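Local structure of lipoprotein (Mycoplasma mycoides subsp. capri, 7ADK) at residues Q807-G815 and K820-M828. The protein is probably a protease of the mycoplasma DUF31 family, in the chymotrypsin-like PA clan. Residues are numbered along the deposited sequence; the frame is centred on the assembly and turned at random.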
loop_
_atom_site.group_PDB
_atom_site.type_symbol
_atom_site.label_atom_id
_atom_site.label_comp_id
_atom_site.label_asym_id
_atom_site.label_seq_id
_atom_site.Cartn_x
_atom_site.Cartn_y
_atom_site.Cartn_z
ATOM N N GLN B 807 36.174 15.311 20.213
ATOM C CA GLN B 807 36.707 14.332 19.270
ATOM C C GLN B 807 36.605 12.921 19.852
ATOM O O GLN B 807 37.139 12.630 20.922
ATOM C CB GLN B 807 38.152 14.715 18.953
ATOM C CG GLN B 807 38.819 13.752 17.969
ATOM C CD GLN B 807 40.316 13.902 18.006
ATOM O OE1 GLN B 807 40.989 13.202 18.740
ATOM N NE2 GLN B 807 40.888 14.823 17.274
ATOM N N TYR B 808 35.932 12.030 19.134
ATOM C CA TYR B 808 35.601 10.700 19.611
ATOM C C TYR B 808 35.377 9.718 18.461
ATOM O O TYR B 808 34.975 10.093 17.367
ATOM C CB TYR B 808 34.372 10.779 20.539
ATOM C CG TYR B 808 33.038 11.105 19.897
ATOM C CD1 TYR B 808 32.552 12.421 19.874
ATOM C CD2 TYR B 808 32.255 10.069 19.364
ATOM C CE1 TYR B 808 31.308 12.703 19.291
ATOM C CE2 TYR B 808 31.022 10.349 18.769
ATOM C CZ TYR B 808 30.550 11.667 18.715
ATOM O OH TYR B 808 29.388 11.953 18.079
ATOM N N ASP B 809 35.571 8.436 18.733
ATOM C CA ASP B 809 35.090 7.345 17.898
ATOM C C ASP B 809 34.476 6.282 18.807
ATOM O O ASP B 809 35.161 5.735 19.668
ATOM C CB ASP B 809 36.247 6.837 17.038
ATOM C CG ASP B 809 35.839 5.789 16.006
ATOM O OD1 ASP B 809 34.919 4.991 16.284
ATOM O OD2 ASP B 809 36.473 5.772 14.930
ATOM N N LEU B 810 33.178 6.026 18.674
ATOM C CA LEU B 810 32.452 5.089 19.536
ATOM C C LEU B 810 32.400 3.646 19.001
ATOM O O LEU B 810 31.835 2.777 19.653
ATOM C CB LEU B 810 31.142 5.698 20.085
ATOM C CG LEU B 810 30.185 6.415 19.134
ATOM C CD1 LEU B 810 29.594 5.430 18.154
ATOM C CD2 LEU B 810 29.081 7.099 19.912
ATOM N N ILE B 811 33.109 3.353 17.907
ATOM C CA ILE B 811 33.408 1.996 17.426
ATOM C C ILE B 811 34.857 1.604 17.769
ATOM O O ILE B 811 35.087 0.525 18.303
ATOM C CB ILE B 811 33.107 1.886 15.916
ATOM C CG1 ILE B 811 31.647 2.238 15.573
ATOM C CG2 ILE B 811 33.480 0.519 15.340
ATOM C CD1 ILE B 811 30.591 1.264 16.052
ATOM N N TYR B 812 35.839 2.480 17.515
ATOM C CA TYR B 812 37.267 2.176 17.726
ATOM C C TYR B 812 37.878 2.749 19.015
ATOM O O TYR B 812 38.881 2.207 19.481
ATOM C CB TYR B 812 38.085 2.602 16.502
ATOM C CG TYR B 812 37.859 1.768 15.261
ATOM C CD1 TYR B 812 38.649 0.633 15.028
ATOM C CD2 TYR B 812 36.854 2.119 14.349
ATOM C CE1 TYR B 812 38.442 -0.144 13.877
ATOM C CE2 TYR B 812 36.649 1.353 13.193
ATOM C CZ TYR B 812 37.454 0.225 12.946
ATOM O OH TYR B 812 37.299 -0.502 11.818
ATOM N N GLY B 813 37.290 3.785 19.613
ATOM C CA GLY B 813 37.827 4.472 20.784
ATOM C C GLY B 813 39.037 5.361 20.478
ATOM O O GLY B 813 39.391 5.598 19.326
ATOM N N GLY B 814 39.692 5.847 21.527
ATOM C CA GLY B 814 41.001 6.504 21.432
ATOM C C GLY B 814 40.995 7.925 20.868
ATOM O O GLY B 814 42.035 8.410 20.431
ATOM N N GLY B 815 39.837 8.584 20.845
ATOM C CA GLY B 815 39.694 9.997 20.503
ATOM C C GLY B 815 39.975 10.918 21.686
ATOM O O GLY B 815 39.816 10.518 22.837
ATOM N N LYS B 820 37.818 6.454 27.124
ATOM C CA LYS B 820 38.781 5.348 27.046
ATOM C C LYS B 820 38.305 4.013 27.651
ATOM O O LYS B 820 39.115 3.194 28.083
ATOM C CB LYS B 820 40.135 5.816 27.584
ATOM N N GLU B 821 36.986 3.807 27.707
ATOM C CA GLU B 821 36.318 2.586 28.181
ATOM C C GLU B 821 34.866 2.470 27.647
ATOM O O GLU B 821 34.017 1.795 28.221
ATOM C CB GLU B 821 36.408 2.518 29.718
ATOM C CG GLU B 821 36.592 1.092 30.233
ATOM C CD GLU B 821 37.964 0.511 29.886
ATOM O OE1 GLU B 821 38.938 0.746 30.618
ATOM O OE2 GLU B 821 38.065 -0.216 28.891
ATOM N N LYS B 822 34.574 3.181 26.552
ATOM C CA LYS B 822 33.239 3.571 26.073
ATOM C C LYS B 822 33.187 3.590 24.533
ATOM O O LYS B 822 32.828 4.589 23.913
ATOM C CB LYS B 822 32.846 4.924 26.700
ATOM C CG LYS B 822 32.399 4.897 28.170
ATOM C CD LYS B 822 30.994 4.331 28.375
ATOM C CE LYS B 822 30.494 4.552 29.793
ATOM N NZ LYS B 822 29.062 4.256 29.968
ATOM N N SER B 823 33.590 2.489 23.910
ATOM C CA SER B 823 33.467 2.233 22.476
ATOM C C SER B 823 33.362 0.732 22.237
ATOM O O SER B 823 33.747 -0.052 23.098
ATOM C CB SER B 823 34.637 2.827 21.702
ATOM O OG SER B 823 35.859 2.268 22.103
ATOM N N TYR B 824 32.845 0.316 21.082
ATOM C CA TYR B 824 32.588 -1.090 20.774
ATOM C C TYR B 824 33.805 -2.003 20.992
ATOM O O TYR B 824 33.701 -3.037 21.649
ATOM C CB TYR B 824 32.090 -1.185 19.329
ATOM C CG TYR B 824 31.803 -2.593 18.856
ATOM C CD1 TYR B 824 31.028 -3.467 19.641
ATOM C CD2 TYR B 824 32.360 -3.056 17.654
ATOM C CE1 TYR B 824 30.844 -4.797 19.253
ATOM C CE2 TYR B 824 32.184 -4.392 17.273
ATOM C CZ TYR B 824 31.444 -5.265 18.079
ATOM O OH TYR B 824 31.332 -6.570 17.757
ATOM N N ARG B 825 34.981 -1.606 20.494
ATOM C CA ARG B 825 36.226 -2.363 20.621
ATOM C C ARG B 825 36.618 -2.605 22.069
ATOM O O ARG B 825 36.900 -3.729 22.457
ATOM C CB ARG B 825 37.325 -1.600 19.881
ATOM C CG ARG B 825 38.639 -2.394 19.851
ATOM C CD ARG B 825 39.800 -1.625 19.221
ATOM N NE ARG B 825 40.033 -0.350 19.912
ATOM C CZ ARG B 825 40.584 -0.163 21.090
ATOM N NH1 ARG B 825 41.135 -1.107 21.772
ATOM N NH2 ARG B 825 40.572 1.012 21.619
ATOM N N GLU B 826 36.665 -1.559 22.876
ATOM C CA GLU B 826 37.181 -1.669 24.245
ATOM C C GLU B 826 36.161 -2.259 25.237
ATOM O O GLU B 826 36.549 -2.810 26.262
ATOM C CB GLU B 826 37.815 -0.342 24.675
ATOM C CG GLU B 826 36.835 0.800 24.888
ATOM C CD GLU B 826 37.452 2.201 24.735
ATOM O OE1 GLU B 826 38.691 2.360 24.799
ATOM O OE2 GLU B 826 36.659 3.155 24.549
ATOM N N VAL B 827 34.869 -2.223 24.902
ATOM C CA VAL B 827 33.834 -3.061 25.523
ATOM C C VAL B 827 34.028 -4.529 25.154
ATOM O O VAL B 827 34.026 -5.404 26.018
ATOM C CB VAL B 827 32.442 -2.565 25.121
ATOM C CG1 VAL B 827 31.343 -3.537 25.462
ATOM C CG2 VAL B 827 32.130 -1.248 25.803
ATOM N N MET B 828 34.256 -4.834 23.884
ATOM C CA MET B 828 34.415 -6.211 23.441
ATOM C C MET B 828 35.742 -6.840 23.902
ATOM O O MET B 828 35.803 -8.034 24.169
ATOM C CB MET B 828 34.173 -6.287 21.930
ATOM C CG MET B 828 33.804 -7.721 21.566
ATOM S SD MET B 828 33.117 -7.975 19.921
ATOM C CE MET B 828 32.972 -9.771 19.940
#
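Three successive carbonyls of the turn after strand 807-809 face the start of helix 824-831: Leu810 O accepts from Tyr824 N at 3.0 Å and Ile811 O from Arg825 N at 3.1 Å. The third, Tyr812 O, goes to the Arg825 side chain, which grips it side-on with NE (2.8 Å) and NH2 (3.0 Å), the oxygen lying in the guanidinium plane. Arg825 leaves the helix with CG anti to its N (chi1 -175°), and a bend at chi3 (57°) turns the guanidinium edge to that oxygen, while NH1 makes a salt bridge with Asp846. Ser823 OG lies against Gly813 and, instead of capping the helix, donates a hydrogen bond to Glu826 OE2. Lys822 N reaches the same carboxylate oxygen from the other face. On the strand side, Asp809 OD1 takes both Ile811 N and Tyr812 N, which fixes the turn, and its OD2 pairs with Arg790 of the adjacent strand. The arrangement is an Asx turn and Asx motif at a strand end; the carbonyls of Leu810 and Ile811 take up two of the N-H groups that the first turn of a helix cannot bond within itself, and so join an edge strand of the mixed sheet to the last helix of the chain, 824-831.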